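Local coordinates for putative OmpA family lipoprotein (Burkholderia cenocepacia, PDB 5LKW) that binds the peptidoglycan component diaminopimelic acid and, as the outer-membrane lipoprotein of the Tol-Pal system, probably helps maintain outer membrane integrity, at residues L6-Y19 and E30-L42. Sequence-based numbering, arbitrary orientation.
Sequences LNDPNSPLAKRSIY and EYQPLMQQHAQYL
Tyr31 and Ile18 meet where the residues just ahead of helix 32-42 pack against strand 17-19; strand and helix run roughly antiparallel (154°), their axes 10.4 Å apart at closest approach. The hydrogen bond from Tyr19 N to Tyr31 OH (2.9 Å, N-H...O 160°) ties the phenol to the backbone of this outermost strand of the sheet. A weak, bent bond runs from His38 NE2 to Leu13 O (3.3 Å). Arg16 NE also donates to that carbonyl, and its NH2 reaches Leu6 O, both acceptors lying in the guanidinium plane. The bond from His38 ND1 to Leu34 O, one turn back in its own helix, lies near the ring plane and helps fix the imidazole's rotation; both nitrogens could donate together only if the ring were protonated.

Two CH-pi contacts cover ring faces. Ile18 CG2, anti to the backbone N, sits over the centre of the Tyr31 ring, 3.7 Å from its centroid, while Glu30 CG lies over the opposite face. Leu13 CD1 stands almost on the normal of the His38 ring, at a longer 4.2 Å from its centroid.

Apolar packing fills in between. Leu13 CD2 touches Tyr41 CD1 (3.6 Å), and Leu6 CD2 approaches CZ of the same ring, whose hydroxyl is hydrogen-bonded to Arg48 and Asp4. Ile18 CD1 meets Met35 CE (3.9 Å), and Met35 in turn touches Ala79 and Met80 of helix 62-82; at the rim, Lys15 CD lies across Leu34 CD2.

In this OmpA-like domain a mainly apolar and aromatic interface, with few polar links, thus joins the N-terminal loop and edge strand to the helix.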
# COMPACT_ATOMS: atom_id res chain seq x y z
N LEU A 6 13.70 3.88 9.32
CA LEU A 6 12.41 4.48 8.97
C LEU A 6 12.45 6.01 8.86
O LEU A 6 11.52 6.63 8.31
CB LEU A 6 11.34 4.05 9.96
CG LEU A 6 9.97 3.77 9.40
CD1 LEU A 6 10.09 2.81 8.23
CD2 LEU A 6 9.13 3.15 10.51
N ASN A 7 13.51 6.61 9.39
CA ASN A 7 13.72 8.06 9.29
C ASN A 7 14.84 8.45 8.32
O ASN A 7 15.11 9.64 8.13
CB ASN A 7 13.96 8.64 10.68
CG ASN A 7 12.74 8.53 11.56
OD1 ASN A 7 12.84 8.14 12.73
ND2 ASN A 7 11.56 8.86 11.00
N ASP A 8 15.46 7.44 7.72
CA ASP A 8 16.52 7.64 6.74
C ASP A 8 15.92 7.64 5.32
O ASP A 8 15.34 6.61 4.91
CB ASP A 8 17.62 6.54 6.92
CG ASP A 8 18.70 6.58 5.84
OD1 ASP A 8 18.83 7.62 5.15
OD2 ASP A 8 19.43 5.57 5.68
N PRO A 9 16.04 8.77 4.57
CA PRO A 9 15.48 8.93 3.20
C PRO A 9 16.26 8.21 2.08
O PRO A 9 15.82 8.20 0.92
CB PRO A 9 15.51 10.46 2.98
CG PRO A 9 16.66 10.95 3.85
CD PRO A 9 16.64 10.04 5.07
N ASN A 10 17.40 7.64 2.45
CA ASN A 10 18.23 6.85 1.53
C ASN A 10 18.09 5.36 1.79
O ASN A 10 18.65 4.55 1.07
CB ASN A 10 19.69 7.23 1.71
CG ASN A 10 19.99 8.63 1.22
OD1 ASN A 10 20.00 8.89 -0.00
ND2 ASN A 10 20.25 9.55 2.17
N SER A 11 17.38 5.02 2.85
CA SER A 11 17.07 3.64 3.18
C SER A 11 16.01 3.12 2.18
O SER A 11 15.13 3.90 1.78
CB SER A 11 16.57 3.57 4.62
OG SER A 11 15.78 2.43 4.85
N PRO A 12 16.12 1.83 1.75
CA PRO A 12 15.14 1.20 0.82
C PRO A 12 13.73 1.20 1.40
O PRO A 12 12.76 0.96 0.68
CB PRO A 12 15.65 -0.25 0.68
CG PRO A 12 16.63 -0.46 1.77
CD PRO A 12 17.18 0.89 2.17
N LEU A 13 13.64 1.48 2.70
CA LEU A 13 12.42 1.62 3.40
C LEU A 13 11.71 2.94 3.10
O LEU A 13 10.55 3.06 3.43
CB LEU A 13 12.65 1.47 4.91
CG LEU A 13 12.44 0.14 5.65
CD1 LEU A 13 12.61 -1.12 4.79
CD2 LEU A 13 13.41 0.11 6.80
N ALA A 14 12.39 3.92 2.48
CA ALA A 14 11.75 5.20 2.16
C ALA A 14 10.70 5.01 1.08
O ALA A 14 9.92 5.89 0.84
CB ALA A 14 12.76 6.27 1.71
N LYS A 15 10.75 3.89 0.38
CA LYS A 15 9.79 3.68 -0.70
C LYS A 15 8.60 2.97 -0.07
O LYS A 15 8.72 1.83 0.40
CB LYS A 15 10.39 2.92 -1.90
CG LYS A 15 9.54 3.15 -3.22
CD LYS A 15 9.38 1.86 -4.03
CE LYS A 15 8.58 2.06 -5.32
NZ LYS A 15 7.09 2.11 -5.30
N ARG A 16 7.46 3.65 -0.07
CA ARG A 16 6.28 3.23 0.68
C ARG A 16 4.99 3.09 -0.13
O ARG A 16 3.92 2.94 0.45
CB ARG A 16 6.07 4.14 1.91
CG ARG A 16 7.07 3.75 2.95
CD ARG A 16 7.11 4.59 4.21
NE ARG A 16 8.51 4.66 4.70
CZ ARG A 16 8.89 5.34 5.79
NH1 ARG A 16 7.99 5.97 6.51
NH2 ARG A 16 10.17 5.40 6.15
N SER A 17 5.07 3.10 -1.45
CA SER A 17 3.87 2.97 -2.25
C SER A 17 4.01 1.75 -3.19
O SER A 17 5.09 1.53 -3.75
CB SER A 17 3.68 4.25 -3.06
OG SER A 17 3.32 5.37 -2.27
N ILE A 18 2.92 1.00 -3.37
CA ILE A 18 2.80 -0.10 -4.33
C ILE A 18 1.74 0.37 -5.33
O ILE A 18 0.68 0.77 -4.95
CB ILE A 18 2.33 -1.44 -3.66
CG1 ILE A 18 3.37 -2.00 -2.70
CG2 ILE A 18 2.05 -2.51 -4.70
CD1 ILE A 18 3.60 -1.15 -1.49
N TYR A 19 2.05 0.32 -6.62
CA TYR A 19 1.10 0.67 -7.68
C TYR A 19 0.51 -0.52 -8.43
O TYR A 19 1.12 -1.61 -8.51
CB TYR A 19 1.84 1.53 -8.69
CG TYR A 19 2.28 2.84 -8.07
CD1 TYR A 19 1.46 4.02 -8.19
CD2 TYR A 19 3.47 2.91 -7.36
CE1 TYR A 19 1.90 5.26 -7.68
CE2 TYR A 19 3.94 4.15 -6.84
CZ TYR A 19 3.15 5.32 -7.02
OH TYR A 19 3.64 6.51 -6.46
N GLU A 30 7.70 -7.60 -9.10
CA GLU A 30 8.74 -6.57 -8.89
C GLU A 30 8.69 -6.05 -7.46
O GLU A 30 9.66 -5.55 -6.98
CB GLU A 30 8.58 -5.37 -9.85
CG GLU A 30 7.24 -4.64 -9.65
CD GLU A 30 6.95 -3.65 -10.77
OE1 GLU A 30 6.67 -4.08 -11.90
OE2 GLU A 30 7.01 -2.45 -10.50
N TYR A 31 7.57 -6.16 -6.78
CA TYR A 31 7.51 -5.67 -5.41
C TYR A 31 7.98 -6.67 -4.33
O TYR A 31 7.88 -6.37 -3.16
CB TYR A 31 6.11 -5.17 -5.05
CG TYR A 31 5.67 -4.00 -5.84
CD1 TYR A 31 6.15 -2.73 -5.54
CD2 TYR A 31 4.77 -4.15 -6.90
CE1 TYR A 31 5.73 -1.60 -6.26
CE2 TYR A 31 4.33 -2.99 -7.65
CZ TYR A 31 4.83 -1.73 -7.31
OH TYR A 31 4.46 -0.55 -7.97
N GLN A 32 8.41 -7.87 -4.70
CA GLN A 32 8.86 -8.83 -3.65
C GLN A 32 9.97 -8.26 -2.74
O GLN A 32 9.88 -8.33 -1.51
CB GLN A 32 9.35 -10.14 -4.27
CG GLN A 32 8.34 -11.00 -5.04
CD GLN A 32 9.08 -11.98 -6.05
OE1 GLN A 32 10.20 -11.69 -6.51
NE2 GLN A 32 8.45 -13.13 -6.37
N PRO A 33 11.05 -7.69 -3.33
CA PRO A 33 12.10 -7.19 -2.41
C PRO A 33 11.67 -6.04 -1.49
O PRO A 33 12.08 -5.99 -0.31
CB PRO A 33 13.23 -6.75 -3.37
CG PRO A 33 12.96 -7.48 -4.65
CD PRO A 33 11.46 -7.61 -4.74
N LEU A 34 10.81 -5.14 -1.99
CA LEU A 34 10.23 -4.10 -1.14
C LEU A 34 9.37 -4.67 0.01
O LEU A 34 9.49 -4.23 1.17
CB LEU A 34 9.45 -3.09 -2.00
CG LEU A 34 8.80 -1.88 -1.32
CD1 LEU A 34 9.89 -1.01 -0.63
CD2 LEU A 34 8.01 -1.08 -2.38
N MET A 35 8.54 -5.68 -0.28
CA MET A 35 7.74 -6.36 0.74
C MET A 35 8.68 -7.01 1.81
O MET A 35 8.39 -7.00 3.02
CB MET A 35 6.85 -7.46 0.12
CG MET A 35 5.63 -7.03 -0.82
SD MET A 35 4.47 -5.93 -0.01
CE MET A 35 5.34 -4.35 -0.16
N GLN A 36 9.79 -7.57 1.33
CA GLN A 36 10.78 -8.24 2.16
C GLN A 36 11.48 -7.26 3.07
O GLN A 36 11.66 -7.51 4.28
CB GLN A 36 11.76 -9.00 1.27
CG GLN A 36 10.98 -10.00 0.42
CD GLN A 36 11.79 -11.06 -0.27
OE1 GLN A 36 12.26 -10.85 -1.41
NE2 GLN A 36 11.91 -12.25 0.36
N GLN A 37 11.85 -6.11 2.51
CA GLN A 37 12.44 -5.07 3.31
C GLN A 37 11.50 -4.63 4.41
O GLN A 37 11.87 -4.65 5.61
CB GLN A 37 12.91 -3.91 2.45
CG GLN A 37 14.39 -4.00 2.10
CD GLN A 37 14.67 -3.82 0.62
OE1 GLN A 37 13.75 -3.68 -0.20
NE2 GLN A 37 15.96 -3.82 0.26
N HIS A 38 10.29 -4.23 4.03
CA HIS A 38 9.32 -3.83 5.06
C HIS A 38 9.01 -4.90 6.09
O HIS A 38 8.98 -4.59 7.28
CB HIS A 38 8.08 -3.17 4.47
CG HIS A 38 8.33 -1.76 4.02
ND1 HIS A 38 8.76 -1.44 2.75
CD2 HIS A 38 8.28 -0.59 4.71
CE1 HIS A 38 8.92 -0.14 2.65
NE2 HIS A 38 8.65 0.40 3.83
N ALA A 39 8.81 -6.15 5.62
CA ALA A 39 8.56 -7.30 6.49
C ALA A 39 9.68 -7.49 7.53
O ALA A 39 9.39 -7.71 8.70
CB ALA A 39 8.39 -8.58 5.67
N GLN A 40 10.93 -7.39 7.08
CA GLN A 40 12.08 -7.55 7.96
C GLN A 40 12.07 -6.46 9.03
O GLN A 40 12.20 -6.75 10.22
CB GLN A 40 13.39 -7.52 7.15
CG GLN A 40 14.66 -8.00 7.86
CD GLN A 40 14.45 -9.28 8.68
OE1 GLN A 40 13.93 -10.28 8.18
NE2 GLN A 40 14.89 -9.24 9.93
N TYR A 41 11.85 -5.21 8.62
CA TYR A 41 11.70 -4.13 9.57
C TYR A 41 10.58 -4.41 10.60
O TYR A 41 10.83 -4.38 11.81
CB TYR A 41 11.51 -2.77 8.88
CG TYR A 41 11.36 -1.66 9.88
CD1 TYR A 41 12.42 -0.80 10.17
CD2 TYR A 41 10.17 -1.47 10.54
CE1 TYR A 41 12.28 0.23 11.09
CE2 TYR A 41 10.01 -0.45 11.47
CZ TYR A 41 11.06 0.40 11.74
OH TYR A 41 10.87 1.41 12.68
N LEU A 42 9.38 -4.72 10.12
CA LEU A 42 8.25 -5.06 10.99
C LEU A 42 8.49 -6.21 12.04
O LEU A 42 8.24 -6.03 13.24
CB LEU A 42 6.98 -5.29 10.16
CG LEU A 42 6.36 -4.00 9.57
CD1 LEU A 42 5.22 -4.31 8.60
CD2 LEU A 42 5.89 -3.03 10.65